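Local coordinates for protein hypothetical glycoside hydrolase (Bacteroides vulgatus, PDB 3S30) that is of unknown function but, as a putative glycoside hydrolase with a galactose-binding-like fold and a bound sodium ion, probably takes part in carbohydrate recognition or breakdown, at residues A[212-217]-A[345-350]; A[216-221]-A[296-301]; A[227-232]-A[336-341]; A[240-245]-A[326-331]. All coordinates share one frame; numbering follows the deposited sequence.

Contact 1: A[212-217]-A[345-350]; sequences TTFYYE and LELVCK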
# COMPACT_ATOMS: atom_id res chain seq x y z
N THR A 212 -2.85 -10.04 5.89
CA THR A 212 -2.76 -10.39 7.30
C THR A 212 -4.04 -11.10 7.69
O THR A 212 -5.10 -10.85 7.11
CB THR A 212 -2.53 -9.16 8.21
OG1 THR A 212 -1.90 -9.58 9.44
CG2 THR A 212 -3.83 -8.46 8.52
N THR A 213 -3.94 -11.97 8.69
CA THR A 213 -5.06 -12.81 9.09
C THR A 213 -6.25 -11.94 9.52
O THR A 213 -6.09 -11.00 10.31
CB THR A 213 -4.63 -13.80 10.17
OG1 THR A 213 -3.58 -14.64 9.64
CG2 THR A 213 -5.81 -14.65 10.64
N PHE A 214 -7.42 -12.25 8.97
CA PHE A 214 -8.61 -11.44 9.17
C PHE A 214 -9.82 -12.36 9.37
O PHE A 214 -10.05 -13.29 8.59
CB PHE A 214 -8.81 -10.53 7.95
CG PHE A 214 -9.63 -9.31 8.23
CD1 PHE A 214 -9.18 -8.34 9.11
CD2 PHE A 214 -10.85 -9.11 7.60
CE1 PHE A 214 -9.94 -7.21 9.39
CE2 PHE A 214 -11.62 -7.98 7.87
CZ PHE A 214 -11.16 -7.03 8.76
N TYR A 215 -10.59 -12.10 10.43
CA TYR A 215 -11.72 -12.97 10.85
C TYR A 215 -13.08 -12.49 10.35
O TYR A 215 -14.09 -13.15 10.58
CB TYR A 215 -11.75 -13.09 12.38
CG TYR A 215 -10.48 -13.69 12.92
CD1 TYR A 215 -10.30 -15.07 12.94
CD2 TYR A 215 -9.44 -12.88 13.34
CE1 TYR A 215 -9.13 -15.62 13.40
CE2 TYR A 215 -8.25 -13.43 13.80
CZ TYR A 215 -8.11 -14.80 13.82
OH TYR A 215 -6.94 -15.35 14.27
N TYR A 216 -13.12 -11.35 9.68
CA TYR A 216 -14.38 -10.80 9.20
C TYR A 216 -14.47 -10.83 7.68
O TYR A 216 -13.49 -11.05 6.98
CB TYR A 216 -14.58 -9.38 9.73
CG TYR A 216 -14.51 -9.32 11.23
CD1 TYR A 216 -15.48 -9.93 12.01
CD2 TYR A 216 -13.47 -8.67 11.88
CE1 TYR A 216 -15.42 -9.90 13.40
CE2 TYR A 216 -13.40 -8.62 13.27
CZ TYR A 216 -14.38 -9.24 14.02
OH TYR A 216 -14.33 -9.21 15.39
N GLU A 217 -15.68 -10.61 7.19
CA GLU A 217 -15.92 -10.46 5.76
C GLU A 217 -16.10 -8.97 5.46
O GLU A 217 -17.11 -8.38 5.84
CB GLU A 217 -17.13 -11.31 5.29
CG GLU A 217 -17.84 -12.06 6.41
CD GLU A 217 -18.83 -13.10 5.94
OE1 GLU A 217 -18.81 -13.48 4.75
OE2 GLU A 217 -19.63 -13.55 6.78
N LEU A 345 -9.18 6.19 7.12
CA LEU A 345 -9.46 4.99 6.35
C LEU A 345 -10.15 3.96 7.25
O LEU A 345 -9.73 3.75 8.38
CB LEU A 345 -8.15 4.42 5.81
CG LEU A 345 -8.21 3.17 4.94
CD1 LEU A 345 -8.85 3.49 3.58
CD2 LEU A 345 -6.80 2.63 4.79
N GLU A 346 -11.20 3.34 6.74
CA GLU A 346 -11.90 2.29 7.48
C GLU A 346 -12.25 1.11 6.59
O GLU A 346 -12.79 1.28 5.50
CB GLU A 346 -13.16 2.82 8.16
CG GLU A 346 -14.02 1.71 8.75
CD GLU A 346 -15.13 2.20 9.65
OE1 GLU A 346 -15.44 3.41 9.63
OE2 GLU A 346 -15.70 1.35 10.38
N LEU A 347 -11.94 -0.09 7.07
CA LEU A 347 -12.41 -1.34 6.47
C LEU A 347 -13.77 -1.68 7.09
O LEU A 347 -13.84 -2.21 8.19
CB LEU A 347 -11.38 -2.45 6.72
CG LEU A 347 -11.42 -3.72 5.88
CD1 LEU A 347 -11.17 -3.47 4.41
CD2 LEU A 347 -10.40 -4.70 6.42
N VAL A 348 -14.85 -1.35 6.38
CA VAL A 348 -16.20 -1.65 6.87
C VAL A 348 -16.57 -3.11 6.61
O VAL A 348 -16.62 -3.54 5.46
CB VAL A 348 -17.26 -0.75 6.19
CG1 VAL A 348 -18.68 -1.11 6.68
CG2 VAL A 348 -16.94 0.74 6.42
N CYS A 349 -16.82 -3.86 7.67
CA CYS A 349 -17.03 -5.30 7.57
C CYS A 349 -18.46 -5.73 7.87
O CYS A 349 -19.27 -4.94 8.35
CB CYS A 349 -16.07 -6.04 8.49
SG CYS A 349 -14.35 -5.77 8.04
N LYS A 350 -18.74 -6.99 7.56
CA LYS A 350 -20.06 -7.58 7.80
C LYS A 350 -20.25 -7.87 9.29
O LYS A 350 -19.27 -7.97 10.04
CB LYS A 350 -20.23 -8.85 6.98
CG LYS A 350 -21.66 -9.36 6.88
CD LYS A 350 -21.70 -10.73 6.23
CE LYS A 350 -23.13 -11.23 6.06
NZ LYS A 350 -23.19 -12.62 5.50
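E217 and K350 meet through both backbone and side chain. K350 N donates to E217 O at 2.7 Å with an N-H...O angle of 157°. Their side chains lie side by side and point the same way, each extended beyond CG, so the aliphatic part of the lysine runs beside the carboxylate: K350 CD is 3.5 Å from E217 OE2. The ion pair itself is long, with K350 NZ 3.9 Å from E217 OE2; because K350 is exposed, it probably adds little beyond what the backbone bond holds. One residue earlier, C349 turns inward. Its SG stands anti to the carbonyl carbon (chi1 -63°) and meets the F214 ring at the edge, in the ring plane, 3.5 Å from F214 CZ. C349 CB also rests on Y216 CB at 3.9 Å. F214 and L347 reach toward each other tip to tip, F214 CZ to L347 CD2 being 3.4 Å. An alanine in place of F214 would probably open a gap between C349 SG, L347 CD2 and V319, leaving the sulfur without its aromatic edge. Segment 212-217 carries the chain from strand 208-213 into strand 218-228, the antiparallel neighbour of strand 339-349, and its F214 makes a Cys sulfur-aromatic contact with C349 of strand 339-349, an arrangement consistent with the β-sandwich of galactose-binding-like domains.

Contact 2: A[216-221]-A[296-301]; sequences YEPIKL and LDFNYE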
# COMPACT_ATOMS: atom_id res chain seq x y z
N TYR A 216 -13.12 -11.35 9.68
CA TYR A 216 -14.38 -10.80 9.20
C TYR A 216 -14.47 -10.83 7.68
O TYR A 216 -13.49 -11.05 6.98
CB TYR A 216 -14.58 -9.38 9.73
CG TYR A 216 -14.51 -9.32 11.23
CD1 TYR A 216 -15.48 -9.93 12.01
CD2 TYR A 216 -13.47 -8.67 11.88
CE1 TYR A 216 -15.42 -9.90 13.40
CE2 TYR A 216 -13.40 -8.62 13.27
CZ TYR A 216 -14.38 -9.24 14.02
OH TYR A 216 -14.33 -9.21 15.39
N GLU A 217 -15.68 -10.61 7.19
CA GLU A 217 -15.92 -10.46 5.76
C GLU A 217 -16.10 -8.97 5.46
O GLU A 217 -17.11 -8.38 5.84
CB GLU A 217 -17.13 -11.31 5.29
CG GLU A 217 -17.84 -12.06 6.41
CD GLU A 217 -18.83 -13.10 5.94
OE1 GLU A 217 -18.81 -13.48 4.75
OE2 GLU A 217 -19.63 -13.55 6.78
N PRO A 218 -15.09 -8.35 4.83
CA PRO A 218 -15.16 -6.92 4.54
C PRO A 218 -16.12 -6.62 3.41
O PRO A 218 -16.22 -7.41 2.47
CB PRO A 218 -13.73 -6.57 4.11
CG PRO A 218 -13.18 -7.82 3.55
CD PRO A 218 -13.81 -8.94 4.36
N ILE A 219 -16.84 -5.50 3.50
CA ILE A 219 -17.75 -5.12 2.43
C ILE A 219 -17.33 -3.84 1.73
O ILE A 219 -17.49 -3.73 0.52
CB ILE A 219 -19.25 -5.06 2.89
CG1 ILE A 219 -19.43 -4.26 4.18
CG2 ILE A 219 -19.80 -6.46 3.09
CD1 ILE A 219 -20.86 -4.26 4.69
N LYS A 220 -16.76 -2.88 2.45
CA LYS A 220 -16.26 -1.68 1.78
C LYS A 220 -15.06 -1.03 2.45
O LYS A 220 -14.84 -1.17 3.67
CB LYS A 220 -17.40 -0.67 1.52
CG LYS A 220 -18.14 -0.20 2.74
CD LYS A 220 -19.40 0.59 2.37
CE LYS A 220 -20.59 -0.34 2.08
NZ LYS A 220 -21.81 0.39 1.63
N LEU A 221 -14.27 -0.36 1.61
CA LEU A 221 -13.12 0.40 2.05
C LEU A 221 -13.46 1.87 1.84
O LEU A 221 -13.68 2.31 0.71
CB LEU A 221 -11.86 0.03 1.23
CG LEU A 221 -10.56 0.76 1.61
CD1 LEU A 221 -10.07 0.35 3.01
CD2 LEU A 221 -9.46 0.53 0.57
N LEU A 296 -15.24 2.11 -1.79
CA LEU A 296 -15.06 0.97 -2.71
C LEU A 296 -15.74 -0.27 -2.15
O LEU A 296 -15.36 -0.75 -1.08
CB LEU A 296 -13.56 0.70 -2.93
CG LEU A 296 -12.66 1.94 -3.12
CD1 LEU A 296 -11.21 1.53 -3.32
CD2 LEU A 296 -13.16 2.81 -4.28
N ASP A 297 -16.75 -0.78 -2.84
CA ASP A 297 -17.44 -2.01 -2.41
C ASP A 297 -16.60 -3.23 -2.77
O ASP A 297 -16.07 -3.33 -3.87
CB ASP A 297 -18.82 -2.14 -3.08
CG ASP A 297 -19.84 -1.11 -2.57
OD1 ASP A 297 -20.30 -1.23 -1.42
OD2 ASP A 297 -20.22 -0.21 -3.36
N PHE A 298 -16.50 -4.17 -1.83
CA PHE A 298 -15.90 -5.47 -2.13
C PHE A 298 -16.78 -6.27 -3.09
O PHE A 298 -17.98 -6.43 -2.86
CB PHE A 298 -15.62 -6.27 -0.85
CG PHE A 298 -14.31 -5.93 -0.21
CD1 PHE A 298 -14.18 -4.78 0.58
CD2 PHE A 298 -13.19 -6.74 -0.39
CE1 PHE A 298 -12.97 -4.46 1.18
CE2 PHE A 298 -11.97 -6.42 0.21
CZ PHE A 298 -11.86 -5.28 0.99
N ASN A 299 -16.16 -6.76 -4.16
CA ASN A 299 -16.81 -7.57 -5.18
C ASN A 299 -16.52 -9.06 -4.94
O ASN A 299 -15.47 -9.56 -5.31
CB ASN A 299 -16.29 -7.13 -6.56
CG ASN A 299 -17.11 -7.67 -7.71
OD1 ASN A 299 -17.88 -8.63 -7.55
ND2 ASN A 299 -16.96 -7.06 -8.89
N TYR A 300 -17.46 -9.75 -4.29
CA TYR A 300 -17.36 -11.21 -4.09
C TYR A 300 -17.91 -11.99 -5.28
O TYR A 300 -17.47 -13.10 -5.55
CB TYR A 300 -18.14 -11.65 -2.86
CG TYR A 300 -17.54 -11.22 -1.55
CD1 TYR A 300 -17.67 -9.91 -1.09
CD2 TYR A 300 -16.84 -12.13 -0.76
CE1 TYR A 300 -17.12 -9.51 0.13
CE2 TYR A 300 -16.28 -11.74 0.46
CZ TYR A 300 -16.43 -10.43 0.90
OH TYR A 300 -15.88 -10.05 2.11
N GLU A 301 -18.89 -11.39 -5.96
CA GLU A 301 -19.57 -12.03 -7.09
C GLU A 301 -18.65 -12.31 -8.29
O GLU A 301 -18.86 -13.27 -9.02
CB GLU A 301 -20.76 -11.15 -7.51
CG GLU A 301 -21.53 -11.64 -8.74
CD GLU A 301 -21.08 -10.99 -10.04
OE1 GLU A 301 -20.45 -9.91 -9.99
OE2 GLU A 301 -21.37 -11.57 -11.12
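P218 lies over one face of the F298 ring in a CH-pi contact, its CG 3.9 Å from the ring centroid, while I219 O and K220 CA sit at the ring edge, in its plane. Beside it Y300 crosses the proline at about a right angle and its OH donates to P218 O at 2.7 Å, tilted 19° from the carbonyl plane. This is the tight half: F298 is buried, with A250, A278 and L347 around its ring, and F252 touches both P218 and Y300. The backbones run antiparallel. F298 N donates to I219 O at 2.6 Å, and L221 and L296 form a hydrogen-bonded pair, L221 N to L296 O at 2.9 Å and L296 N to L221 O at 3.0 Å. On the other side of strand 218-228, I219 and K220 both face V348, a classic beta bulge. The face carrying K220 and D297 is looser. These side chains lie alongside each other, pointing the same way, but K220 NZ stays 3.8 Å from D297 OD1, a long salt bridge; the lysine, bent at chi3 (84°), has E295 as a second acidic partner. The CB of I219 points away from segment 296-301, and both I219 and D297 are exposed.

Contact 3: A[227-232]-A[336-341]; sequences YKAGPE and PGSTLL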
# COMPACT_ATOMS: atom_id res chain seq x y z
N TYR A 227 -4.76 14.26 -4.10
CA TYR A 227 -3.77 13.77 -5.05
C TYR A 227 -3.35 14.85 -6.00
O TYR A 227 -4.18 15.62 -6.51
CB TYR A 227 -4.31 12.60 -5.87
CG TYR A 227 -3.25 11.94 -6.77
CD1 TYR A 227 -2.15 11.29 -6.22
CD2 TYR A 227 -3.36 11.97 -8.15
CE1 TYR A 227 -1.19 10.70 -7.03
CE2 TYR A 227 -2.42 11.37 -8.96
CZ TYR A 227 -1.34 10.73 -8.41
OH TYR A 227 -0.42 10.14 -9.23
N LYS A 228 -2.05 14.90 -6.23
CA LYS A 228 -1.44 15.79 -7.20
C LYS A 228 -0.34 14.96 -7.89
O LYS A 228 0.56 14.44 -7.24
CB LYS A 228 -0.90 17.02 -6.45
CG LYS A 228 0.08 17.92 -7.20
CD LYS A 228 -0.60 18.85 -8.17
CE LYS A 228 0.31 20.02 -8.54
NZ LYS A 228 -0.40 21.00 -9.42
N ALA A 229 -0.47 14.80 -9.21
CA ALA A 229 0.57 14.17 -10.02
C ALA A 229 1.86 15.02 -10.04
O ALA A 229 1.79 16.24 -9.94
CB ALA A 229 0.06 13.95 -11.45
N GLY A 230 3.02 14.37 -10.11
CA GLY A 230 4.29 15.06 -10.31
C GLY A 230 4.45 15.59 -11.74
O GLY A 230 3.73 15.15 -12.66
N PRO A 231 5.38 16.54 -11.93
CA PRO A 231 5.51 17.25 -13.21
C PRO A 231 6.21 16.44 -14.31
O PRO A 231 6.03 16.74 -15.49
CB PRO A 231 6.33 18.49 -12.84
CG PRO A 231 7.15 18.08 -11.64
CD PRO A 231 6.37 17.00 -10.93
N GLU A 232 7.00 15.44 -13.93
CA GLU A 232 7.72 14.63 -14.89
C GLU A 232 7.48 13.14 -14.63
O GLU A 232 7.82 12.63 -13.57
CB GLU A 232 9.21 14.95 -14.85
CG GLU A 232 9.54 16.34 -15.38
CD GLU A 232 11.01 16.65 -15.33
OE1 GLU A 232 11.80 15.93 -15.97
OE2 GLU A 232 11.38 17.62 -14.64
N PRO A 336 8.15 11.26 -10.03
CA PRO A 336 8.62 11.82 -8.76
C PRO A 336 7.81 13.05 -8.38
O PRO A 336 7.51 13.89 -9.23
CB PRO A 336 10.07 12.20 -9.07
CG PRO A 336 10.51 11.20 -10.07
CD PRO A 336 9.28 11.01 -10.95
N GLY A 337 7.42 13.13 -7.10
CA GLY A 337 6.65 14.25 -6.58
C GLY A 337 5.16 13.96 -6.50
O GLY A 337 4.42 14.72 -5.87
N SER A 338 4.72 12.86 -7.13
CA SER A 338 3.30 12.48 -7.08
C SER A 338 2.94 12.22 -5.64
O SER A 338 3.56 11.37 -4.99
CB SER A 338 3.00 11.24 -7.93
OG SER A 338 2.92 11.59 -9.30
N THR A 339 1.96 12.96 -5.15
CA THR A 339 1.64 12.99 -3.73
C THR A 339 0.20 12.53 -3.50
O THR A 339 -0.73 13.16 -3.98
CB THR A 339 1.90 14.38 -3.14
OG1 THR A 339 3.26 14.75 -3.43
CG2 THR A 339 1.70 14.37 -1.62
N LEU A 340 0.05 11.41 -2.80
CA LEU A 340 -1.27 10.93 -2.38
C LEU A 340 -1.33 11.08 -0.87
O LEU A 340 -0.49 10.51 -0.16
CB LEU A 340 -1.48 9.46 -2.76
CG LEU A 340 -2.84 8.82 -2.43
CD1 LEU A 340 -4.00 9.45 -3.20
CD2 LEU A 340 -2.77 7.32 -2.71
N LEU A 341 -2.29 11.87 -0.40
CA LEU A 341 -2.55 11.98 1.02
C LEU A 341 -3.79 11.14 1.32
O LEU A 341 -4.74 11.17 0.57
CB LEU A 341 -2.73 13.45 1.46
CG LEU A 341 -1.56 14.41 1.17
CD1 LEU A 341 -1.82 15.81 1.68
CD2 LEU A 341 -0.23 13.90 1.74
O HOH W 1 8.49 14.36 -11.55
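Y227 has CG anti to its backbone N (chi1 -173°), and its ring lies against segment 336-341; S338 sets OG beside its own N (chi1 -78°), where it meets G230. The edge of the Y227 ring faces L340 CA in plane, and Y227 CD1 comes within 3.2 Å of T339 O. At the far end of the ring, the Y227 hydroxyl is hydrogen-bonded to A325 O. An alanine in place of Y227 would probably open a gap between L340 and F246 and leave A325 O without its hydroxyl mate. The backbones pair antiparallel: T339 N donates to K228 O at 2.9 Å, and K228 N to T339 O at 3.1 Å. Past this pair the regular pairing stops and a side chain takes over: G230 N donates to S338 OG at 2.9 Å with an angle of 162°. S338 OG is hydrogen-bonded to D244 as well. Glycine suits both G230 and G337. A side chain on G230 would run into P336 O, and the positive phi of G337 itself calls for glycine. T339 OG1 bonds back to G337 O at 2.7 Å, from above the carbonyl plane. Farther out, a water donates to E232 O at 2.7 Å and to P336 O at 2.6 Å, bridging the two chains. The contact lies where strand 218-228 ends and strand 339-349 begins; strand 166-173 pairs with the latter, T339 touching I170 and L340 bonding to L169 through the backbone, while the F246 ring meets that of Y227.

Contact 4: A[240-245]-A[326-331]; sequences TNRKDV and SKDGDV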
# COMPACT_ATOMS: atom_id res chain seq x y z
N THR A 240 8.46 12.50 -19.29
CA THR A 240 7.35 13.08 -20.07
C THR A 240 6.32 13.84 -19.23
O THR A 240 6.38 13.81 -18.01
CB THR A 240 6.57 11.99 -20.83
OG1 THR A 240 5.82 11.20 -19.90
CG2 THR A 240 7.53 11.07 -21.63
N ASN A 241 5.38 14.51 -19.90
CA ASN A 241 4.25 15.18 -19.20
C ASN A 241 3.01 14.29 -19.10
O ASN A 241 1.90 14.79 -18.92
CB ASN A 241 3.88 16.52 -19.84
CG ASN A 241 3.18 16.37 -21.19
OD1 ASN A 241 3.42 15.41 -21.90
ND2 ASN A 241 2.32 17.33 -21.54
N ARG A 242 3.19 12.98 -19.23
CA ARG A 242 2.14 12.04 -18.91
C ARG A 242 1.65 12.30 -17.47
O ARG A 242 2.42 12.62 -16.56
CB ARG A 242 2.62 10.61 -19.07
CG ARG A 242 1.56 9.56 -18.76
CD ARG A 242 2.08 8.17 -19.02
NE ARG A 242 1.24 7.15 -18.39
CZ ARG A 242 1.52 5.85 -18.36
NH1 ARG A 242 2.63 5.37 -18.91
NH2 ARG A 242 0.67 5.01 -17.77
N LYS A 243 0.35 12.16 -17.28
CA LYS A 243 -0.27 12.47 -16.01
C LYS A 243 -0.31 11.17 -15.20
O LYS A 243 -0.99 10.22 -15.57
CB LYS A 243 -1.68 13.04 -16.24
CG LYS A 243 -2.22 13.87 -15.09
CD LYS A 243 -1.52 15.23 -14.97
CE LYS A 243 -1.90 16.17 -16.13
NZ LYS A 243 -1.32 17.54 -15.97
N ASP A 244 0.46 11.15 -14.11
CA ASP A 244 0.51 10.00 -13.22
C ASP A 244 -0.85 9.77 -12.55
O ASP A 244 -1.60 10.73 -12.30
CB ASP A 244 1.57 10.22 -12.13
CG ASP A 244 2.07 8.92 -11.49
OD1 ASP A 244 1.60 7.81 -11.86
OD2 ASP A 244 2.94 9.03 -10.60
N VAL A 245 -1.18 8.50 -12.30
CA VAL A 245 -2.37 8.17 -11.53
C VAL A 245 -1.98 7.29 -10.37
O VAL A 245 -0.95 6.60 -10.40
CB VAL A 245 -3.51 7.52 -12.41
CG1 VAL A 245 -3.82 8.40 -13.65
CG2 VAL A 245 -3.18 6.07 -12.82
N SER A 326 1.63 6.19 -7.18
CA SER A 326 1.80 5.94 -8.62
C SER A 326 1.36 4.52 -9.00
O SER A 326 2.05 3.55 -8.69
CB SER A 326 3.27 6.17 -9.03
OG SER A 326 3.71 7.47 -8.65
N LYS A 327 0.22 4.41 -9.66
CA LYS A 327 -0.36 3.12 -10.04
C LYS A 327 0.69 2.15 -10.58
O LYS A 327 0.74 0.98 -10.16
CB LYS A 327 -1.46 3.30 -11.09
CG LYS A 327 -2.01 1.98 -11.65
CD LYS A 327 -3.13 2.21 -12.67
CE LYS A 327 -3.81 0.89 -13.08
NZ LYS A 327 -2.83 -0.20 -13.46
N ASP A 328 1.50 2.63 -11.52
CA ASP A 328 2.45 1.77 -12.23
C ASP A 328 3.89 1.88 -11.71
O ASP A 328 4.81 1.39 -12.36
CB ASP A 328 2.39 2.05 -13.73
CG ASP A 328 1.15 1.45 -14.39
OD1 ASP A 328 0.72 0.36 -13.96
OD2 ASP A 328 0.62 2.07 -15.34
N GLY A 329 4.06 2.47 -10.53
CA GLY A 329 5.36 2.63 -9.91
C GLY A 329 6.00 1.32 -9.50
O GLY A 329 7.20 1.27 -9.23
N ASP A 330 5.20 0.26 -9.45
CA ASP A 330 5.69 -1.09 -9.15
C ASP A 330 6.60 -1.61 -10.25
O ASP A 330 7.50 -2.39 -9.99
CB ASP A 330 4.53 -2.06 -8.88
CG ASP A 330 3.48 -2.09 -10.00
OD1 ASP A 330 3.56 -1.28 -10.97
OD2 ASP A 330 2.56 -2.92 -9.90
N VAL A 331 6.36 -1.14 -11.47
CA VAL A 331 7.23 -1.40 -12.62
C VAL A 331 7.92 -0.09 -13.10
O VAL A 331 8.28 0.06 -14.27
CB VAL A 331 6.45 -2.08 -13.80
CG1 VAL A 331 5.95 -3.46 -13.39
CG2 VAL A 331 5.29 -1.20 -14.29
O HOH W 2 2.15 5.14 -12.12
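K327 N donates to V245 O at 2.6 Å in a nearly straight bond (175°), the backbone link between two irregular segments. Residues 326-329 form a type I turn, closed by G329 N bonding to S326 O, and lead into a short 3-10 segment; in the other segment, R242 N donates to T240 OG1, an ST turn. The side chains strengthen the link. S326 OG donates to D244 OD2 at 2.6 Å on the syn side, 15° out of the carboxylate plane. That oxygen also accepts from A335 N, and with S338 as a further partner the buried carboxylate oxygen is gripped by three groups. D244 OD1 accepts a hydrogen bond from a water at 2.7 Å, and the same water accepts from D328 N at 2.7 Å, so the aspartate is tied to the turn through solvent too. V245 CG2 lies alongside the start of the K327 chain, 3.7 Å from its CB. Toward the surface the contact thins to charge: R242 NH2 stands 3.8 Å from D328 OD2, a long salt bridge with guanidinium and carboxylate planes 70° apart, while K268 forms a salt bridge with the other oxygen of D328. Segment 240-245 connects strands 238-240 and 247-254, and segment 326-331 follows strand 317-324, the antiparallel neighbour of 247-254; T171 of strand 166-173 bonds to S326 OG, and F233 of strand 233-235 packs on R242 and D244.

Contacts 1 and 3 bracket strand 339-349 near its two ends, about 29 Å apart between centres, both meeting it with strand 218-228 or the chain leading into it. Contact 2 shares 216-217 with contact 1 and adds strand 291-297 on the other flank of strand 218-228; C349 SG packs on P218 CA between them. All four are partly buried: buried rings lie on the inner side of contacts 1 and 2, with a cysteine sulfur in contact 1, while their long ion pairs lie outward. Contacts 3 and 4 touch on the opposite side of the chain from contact 1 and depend more on hydroxyls, carboxylate and water. Paired strands dominate contacts 2 and 3, whereas contact 4 joins two loops.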